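Local coordinates for protein VP1 (Merkel cell polyomavirus, PDB 4FMG) that forms the pentameric units of the Merkel cell polyomavirus capsid, this chain being the coat-protein core of a longer polypeptide that probably serves as a structural molecule, at residues I253-I258 with L274-N279. Residues are numbered along the deposited sequence; the frame is centred on the assembly and turned at random.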
loop_
_atom_site.group_PDB
_atom_site.type_symbol
_atom_site.label_atom_id
_atom_site.label_comp_id
_atom_site.label_asym_id
_atom_site.label_seq_id
_atom_site.Cartn_x
_atom_site.Cartn_y
_atom_site.Cartn_z
ATOM N N ILE C 253 -0.884 28.884 10.394
ATOM C CA ILE C 253 -1.456 27.673 9.838
ATOM C C ILE C 253 -1.361 27.734 8.318
ATOM O O ILE C 253 -1.809 28.704 7.698
ATOM C CB ILE C 253 -2.912 27.503 10.315
ATOM C CG1 ILE C 253 -2.915 27.255 11.829
ATOM C CG2 ILE C 253 -3.587 26.349 9.588
ATOM C CD1 ILE C 253 -4.082 27.857 12.557
ATOM N N SER C 254 -0.757 26.697 7.742
ATOM C CA SER C 254 -0.521 26.600 6.310
ATOM C C SER C 254 -0.962 25.238 5.794
ATOM O O SER C 254 -0.889 24.250 6.521
ATOM C CB SER C 254 0.969 26.777 6.007
ATOM O OG SER C 254 1.524 27.875 6.709
ATOM N N CYS C 255 -1.394 25.182 4.534
ATOM C CA CYS C 255 -1.731 23.905 3.899
ATOM C C CYS C 255 -1.772 23.983 2.370
ATOM O O CYS C 255 -1.671 25.067 1.779
ATOM C CB CYS C 255 -3.073 23.384 4.429
ATOM S SG CYS C 255 -4.476 24.418 3.989
ATOM N N ALA C 256 -1.910 22.816 1.746
ATOM C CA ALA C 256 -2.171 22.707 0.308
ATOM C C ALA C 256 -2.817 21.344 0.102
ATOM O O ALA C 256 -2.349 20.350 0.667
ATOM C CB ALA C 256 -0.875 22.817 -0.489
ATOM N N ASP C 257 -3.915 21.291 -0.655
ATOM C CA ASP C 257 -4.598 20.009 -0.888
ATOM C C ASP C 257 -5.128 19.877 -2.314
ATOM O O ASP C 257 -6.337 20.010 -2.560
ATOM C CB ASP C 257 -5.716 19.776 0.146
ATOM C CG ASP C 257 -5.174 19.490 1.537
ATOM O OD1 ASP C 257 -4.588 18.407 1.752
ATOM O OD2 ASP C 257 -5.324 20.356 2.421
ATOM N N ILE C 258 -4.208 19.638 -3.242
ATOM C CA ILE C 258 -4.542 19.358 -4.636
ATOM C C ILE C 258 -5.010 17.908 -4.708
ATOM O O ILE C 258 -4.290 17.003 -4.283
ATOM C CB ILE C 258 -3.309 19.589 -5.545
ATOM C CG1 ILE C 258 -2.874 21.062 -5.466
ATOM C CG2 ILE C 258 -3.584 19.129 -6.991
ATOM C CD1 ILE C 258 -1.462 21.348 -5.985
ATOM N N LEU C 274 -9.247 21.052 -2.500
ATOM C CA LEU C 274 -10.296 21.009 -1.473
ATOM C C LEU C 274 -9.876 21.805 -0.228
ATOM O O LEU C 274 -8.687 21.924 0.041
ATOM C CB LEU C 274 -10.595 19.559 -1.085
ATOM C CG LEU C 274 -11.452 18.711 -2.018
ATOM C CD1 LEU C 274 -11.704 17.375 -1.377
ATOM C CD2 LEU C 274 -12.792 19.400 -2.364
ATOM N N PRO C 275 -10.849 22.338 0.540
ATOM C CA PRO C 275 -10.466 23.090 1.735
ATOM C C PRO C 275 -10.019 22.184 2.877
ATOM O O PRO C 275 -10.260 20.964 2.851
ATOM C CB PRO C 275 -11.757 23.817 2.140
ATOM C CG PRO C 275 -12.865 23.238 1.304
ATOM C CD PRO C 275 -12.308 22.125 0.468
ATOM N N ARG C 276 -9.393 22.790 3.880
ATOM C CA ARG C 276 -8.910 22.056 5.033
ATOM C C ARG C 276 -9.360 22.717 6.326
ATOM O O ARG C 276 -9.360 23.951 6.450
ATOM C CB ARG C 276 -7.377 21.917 4.990
ATOM C CG ARG C 276 -6.807 21.043 6.111
ATOM C CD ARG C 276 -5.290 20.858 5.982
ATOM N NE ARG C 276 -4.913 19.809 5.040
ATOM C CZ ARG C 276 -4.689 18.540 5.377
ATOM N NH1 ARG C 276 -4.797 18.143 6.646
ATOM N NH2 ARG C 276 -4.339 17.664 4.437
ATOM N N TYR C 277 -9.735 21.880 7.285
ATOM C CA TYR C 277 -10.171 22.341 8.586
ATOM C C TYR C 277 -9.114 22.073 9.660
ATOM O O TYR C 277 -8.415 21.045 9.624
ATOM C CB TYR C 277 -11.484 21.652 8.971
ATOM C CG TYR C 277 -11.859 21.842 10.430
ATOM C CD1 TYR C 277 -12.565 22.969 10.849
ATOM C CD2 TYR C 277 -11.493 20.907 11.388
ATOM C CE1 TYR C 277 -12.911 23.143 12.189
ATOM C CE2 TYR C 277 -11.837 21.076 12.737
ATOM C CZ TYR C 277 -12.543 22.193 13.120
ATOM O OH TYR C 277 -12.871 22.361 14.441
ATOM N N PHE C 278 -9.011 22.987 10.623
ATOM C CA PHE C 278 -8.073 22.808 11.730
ATOM C C PHE C 278 -8.710 23.071 13.099
ATOM O O PHE C 278 -9.411 24.070 13.294
ATOM C CB PHE C 278 -6.865 23.735 11.578
ATOM C CG PHE C 278 -6.139 23.609 10.265
ATOM C CD1 PHE C 278 -6.572 24.318 9.142
ATOM C CD2 PHE C 278 -5.003 22.810 10.159
ATOM C CE1 PHE C 278 -5.895 24.220 7.915
ATOM C CE2 PHE C 278 -4.319 22.709 8.943
ATOM C CZ PHE C 278 -4.772 23.424 7.818
ATOM N N ASN C 279 -8.439 22.173 14.043
ATOM C CA ASN C 279 -8.703 22.435 15.451
ATOM C C ASN C 279 -7.418 22.243 16.266
ATOM O O ASN C 279 -7.004 21.110 16.546
ATOM C CB ASN C 279 -9.829 21.535 15.971
ATOM C CG ASN C 279 -10.330 21.958 17.345
ATOM O OD1 ASN C 279 -9.556 22.344 18.220
ATOM N ND2 ASN C 279 -11.636 21.887 17.538
HETATM O O HOH W 1 -6.483 22.860 1.502
#
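I253 meets F278 over the face of its ring: CG2 of I253 lies 3.4 Å from the centroid of the F278 ring and 7° off the ring normal, a well-centred CH-pi contact. With CG2 anti to the backbone N of I253, the methyl turns onto the ring, while C255 reaches the ring edge, its CB 3.8 Å from CZ of F278 and its SG in a sulfur-aromatic contact. This apolar end is the close-packed one, and L26 and F135 add to it. At the other end the packing gives way to polar links. R276 grips D257 side-on: NE of R276 is 2.7 Å from OD2 of D257. NH2 of R276 is 2.8 Å from OD1 of D257. Carboxylate and guanidinium planes lie 27° apart. A bend at chi3 (-82°) presents that edge of R276. Water 1 donates to OD2 of D257 and O of L274, bridging them. The strand axes approach no closer than 8.9 Å, but CA atoms narrow from 8.4 Å at I253/F278 to 5.8 Å at D257/L274, where N of L274 bonds O of D257 at 3.1 Å. Residues 253-256 spend backbone bonds on A73, A136, S71 and M134, so these hairpin arms face each other mainly through side chains, consistent with facing layers of the viral jelly roll. H133 also bonds OD1 of D257, and T99 bonds NH1 of R276. The carboxylate is therefore held by arginine, histidine and water, which probably favours its ionised form in the buried interior.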